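Local coordinates for protein putative oxidoreductase FAD-binding subunit (Sulfolobus tokodaii, PDB 4ZOH) that binds flavin-adenine dinucleotide and probably serves as the FAD-carrying, electron-transferring subunit of a molybdopterin-dependent dehydrogenase, at residues N67-G72 with S84-S89. Numbering follows the deposited sequence.
Sequences NLYKIG and SIPLLS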
ATOM      1  N   ASN B  67      55.130  30.529   9.227  1.00 45.38           N
ATOM      2  CA  ASN B  67      55.576  29.205   8.805  1.00 54.89           C
ATOM      3  C   ASN B  67      54.768  28.091   9.566  1.00 52.54           C
ATOM      4  O   ASN B  67      55.257  26.969   9.830  1.00 50.26           O
ATOM      5  CB  ASN B  67      57.078  29.118   9.072  1.00 60.48           C
ATOM      6  CG  ASN B  67      57.447  29.652  10.454  1.00 77.52           C
ATOM      7  OD1 ASN B  67      56.768  29.385  11.462  1.00 78.78           O
ATOM      8  ND2 ASN B  67      58.512  30.439  10.505  1.00 81.25           N
ATOM      9  N   LEU B  68      53.537  28.434   9.946  1.00 47.84           N
ATOM     10  CA  LEU B  68      52.557  27.470  10.439  1.00 46.51           C
ATOM     11  C   LEU B  68      51.327  27.525   9.568  1.00 44.65           C
ATOM     12  O   LEU B  68      50.896  28.599   9.181  1.00 40.58           O
ATOM     13  CB  LEU B  68      52.180  27.775  11.872  1.00 44.07           C
ATOM     14  CG  LEU B  68      52.834  26.894  12.939  1.00 50.45           C
ATOM     15  CD1 LEU B  68      54.321  27.112  12.997  1.00 46.70           C
ATOM     16  CD2 LEU B  68      52.213  27.184  14.308  1.00 51.98           C
ATOM     17  N   TYR B  69      50.795  26.362   9.222  1.00 39.44           N
ATOM     18  CA  TYR B  69      49.390  26.247   8.865  1.00 35.72           C
ATOM     19  C   TYR B  69      48.574  25.997  10.127  1.00 37.57           C
ATOM     20  O   TYR B  69      48.952  25.150  10.962  1.00 33.31           O
ATOM     21  CB  TYR B  69      49.177  25.097   7.932  1.00 37.54           C
ATOM     22  CG  TYR B  69      49.664  25.285   6.524  1.00 33.73           C
ATOM     23  CD1 TYR B  69      48.943  26.060   5.637  1.00 32.11           C
ATOM     24  CD2 TYR B  69      50.837  24.604   6.056  1.00 36.06           C
ATOM     25  CE1 TYR B  69      49.339  26.177   4.308  1.00 34.47           C
ATOM     26  CE2 TYR B  69      51.266  24.733   4.735  1.00 32.10           C
ATOM     27  CZ  TYR B  69      50.513  25.513   3.876  1.00 32.33           C
ATOM     28  OH  TYR B  69      50.880  25.676   2.584  1.00 35.03           O
ATOM     29  N   LYS B  70      47.501  26.778  10.287  1.00 35.09           N
ATOM     30  CA  LYS B  70      46.544  26.559  11.363  1.00 39.92           C
ATOM     31  C   LYS B  70      45.237  26.065  10.734  1.00 38.88           C
ATOM     32  O   LYS B  70      44.736  26.632   9.735  1.00 33.64           O
ATOM     33  CB  LYS B  70      46.355  27.822  12.201  1.00 44.90           C
ATOM     34  CG  LYS B  70      47.674  28.444  12.594  1.00 48.63           C
ATOM     35  CD  LYS B  70      47.550  29.268  13.833  1.00 53.36           C
ATOM     36  CE  LYS B  70      48.943  29.684  14.252  1.00 50.30           C
ATOM     37  NZ  LYS B  70      48.824  30.491  15.474  1.00 50.08           N
ATOM     38  N   ILE B  71      44.752  24.944  11.284  1.00 36.36           N
ATOM     39  CA  ILE B  71      43.679  24.195  10.653  1.00 33.74           C
ATOM     40  C   ILE B  71      42.579  24.095  11.668  1.00 29.63           C
ATOM     41  O   ILE B  71      42.773  23.488  12.735  1.00 27.75           O
ATOM     42  CB  ILE B  71      44.106  22.765  10.208  1.00 35.31           C
ATOM     43  CG1 ILE B  71      45.273  22.827   9.252  1.00 32.90           C
ATOM     44  CG2 ILE B  71      42.905  21.991   9.590  1.00 33.06           C
ATOM     45  CD1 ILE B  71      46.174  21.650   9.460  1.00 36.00           C
ATOM     46  N   GLY B  72      41.418  24.652  11.340  1.00 29.47           N
ATOM     47  CA  GLY B  72      40.289  24.553  12.292  1.00 27.46           C
ATOM     48  C   GLY B  72      39.889  23.101  12.496  1.00 29.91           C
ATOM     49  O   GLY B  72      39.858  22.340  11.520  1.00 30.52           O
ATOM     50  N   SER B  84      46.581  22.108  -0.638  1.00 33.86           N
ATOM     51  CA  SER B  84      48.058  22.262  -0.865  1.00 36.01           C
ATOM     52  C   SER B  84      48.971  22.311   0.391  1.00 33.39           C
ATOM     53  O   SER B  84      50.028  22.923   0.362  1.00 35.76           O
ATOM     54  CB  SER B  84      48.327  23.448  -1.819  1.00 34.01           C
ATOM     55  OG  SER B  84      47.729  23.169  -3.093  1.00 36.17           O
ATOM     56  N   ILE B  85      48.565  21.687   1.495  1.00 31.62           N
ATOM     57  CA  ILE B  85      49.493  21.505   2.589  1.00 30.69           C
ATOM     58  C   ILE B  85      50.357  20.297   2.263  1.00 36.38           C
ATOM     59  O   ILE B  85      49.790  19.186   1.978  1.00 34.04           O
ATOM     60  CB  ILE B  85      48.801  21.287   3.919  1.00 34.01           C
ATOM     61  CG1 ILE B  85      47.738  22.399   4.125  1.00 33.33           C
ATOM     62  CG2 ILE B  85      49.842  21.153   5.062  1.00 29.88           C
ATOM     63  CD1 ILE B  85      47.090  22.341   5.494  1.00 30.98           C
ATOM     64  N   PRO B  86      51.715  20.490   2.246  1.00 31.85           N
ATOM     65  CA  PRO B  86      52.627  19.410   1.924  1.00 29.59           C
ATOM     66  C   PRO B  86      52.374  18.208   2.823  1.00 29.20           C
ATOM     67  O   PRO B  86      52.199  18.389   4.017  1.00 28.10           O
ATOM     68  CB  PRO B  86      54.005  20.049   2.201  1.00 29.67           C
ATOM     69  CG  PRO B  86      53.808  21.482   1.775  1.00 27.67           C
ATOM     70  CD  PRO B  86      52.417  21.796   2.300  1.00 29.29           C
ATOM     71  N   LEU B  87      52.355  17.005   2.225  1.00 27.89           N
ATOM     72  CA  LEU B  87      52.000  15.706   2.913  1.00 29.38           C
ATOM     73  C   LEU B  87      50.524  15.561   3.414  1.00 29.12           C
ATOM     74  O   LEU B  87      49.863  14.552   3.142  1.00 28.19           O
ATOM     75  CB  LEU B  87      52.973  15.347   4.054  1.00 24.32           C
ATOM     76  CG  LEU B  87      52.726  14.014   4.717  1.00 24.85           C
ATOM     77  CD1 LEU B  87      52.907  12.843   3.752  1.00 24.83           C
ATOM     78  CD2 LEU B  87      53.602  13.800   5.935  1.00 26.92           C
ATOM     79  N   LEU B  88      50.083  16.536   4.193  1.00 25.84           N
ATOM     80  CA  LEU B  88      48.823  16.477   4.894  1.00 30.22           C
ATOM     81  C   LEU B  88      47.612  16.410   3.924  1.00 25.72           C
ATOM     82  O   LEU B  88      46.724  15.589   4.103  1.00 25.64           O
ATOM     83  CB  LEU B  88      48.698  17.650   5.908  1.00 30.71           C
ATOM     84  CG  LEU B  88      47.478  17.447   6.863  1.00 34.91           C
ATOM     85  CD1 LEU B  88      47.711  16.164   7.658  1.00 32.26           C
ATOM     86  CD2 LEU B  88      47.200  18.610   7.827  1.00 27.09           C
ATOM     87  N   SER B  89      47.609  17.264   2.913  1.00 23.16           N
ATOM     88  CA  SER B  89      46.560  17.246   1.900  1.00 28.52           C
ATOM     89  C   SER B  89      46.465  15.935   1.170  1.00 32.70           C
ATOM     90  O   SER B  89      45.358  15.410   0.961  1.00 26.60           O
ATOM     91  CB  SER B  89      46.731  18.363   0.912  1.00 24.37           C
ATOM     92  OG  SER B  89      46.565  19.596   1.589  1.00 25.01           O
TER
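Ile85 lies flat over one face of the Tyr69 ring, its CG1 4.0 Å from the ring centroid and only 4° off the normal, a well-centred CH-pi contact. The two side chains run antiparallel alongside one another, with CG2 of Ile85 3.7 Å from CD2 of Tyr69, while CD1 of Ile85 runs back over CG, near the root of the ring. With CG1 anti to its carbonyl carbon (chi1 -50°) and the chain extended beyond it, Ile85 also brings CD1 to within 4.1 Å of Ile71 CD1, tip to tip. The same methyl of Ile71 meets CD2 of Leu88 at 3.6 Å. Tyr69 and Ile71, alternate residues of strand 68-72, thus point from one face of the antiparallel sheet in the FAD-binding domain toward the turn that leads into helix 88-93. There Leu87 is the N-cap and Ser89 OG accepts a 2.9 Å bond from Ile85 N, a bond that probably helps to hold Ile85 in place over the ring. Ile62 of the neighbouring strand touches Tyr69, Ile71 and Ile85, and helix 119-125 packs on Leu88. Packing slackens toward the phenol end, where the Pro86 side chain runs roughly perpendicular to that of Tyr69, its CD 4.0 Å from Tyr69 CE2. Cutting Tyr69 back to an alanine removes the ring, and Ile85 CG1 and CG2 would probably lose their aromatic cover, with a gap opening between sheet and turn. At the exposed Ser84, the carbonyl O comes no closer than 3.6 Å to Tyr69 OH.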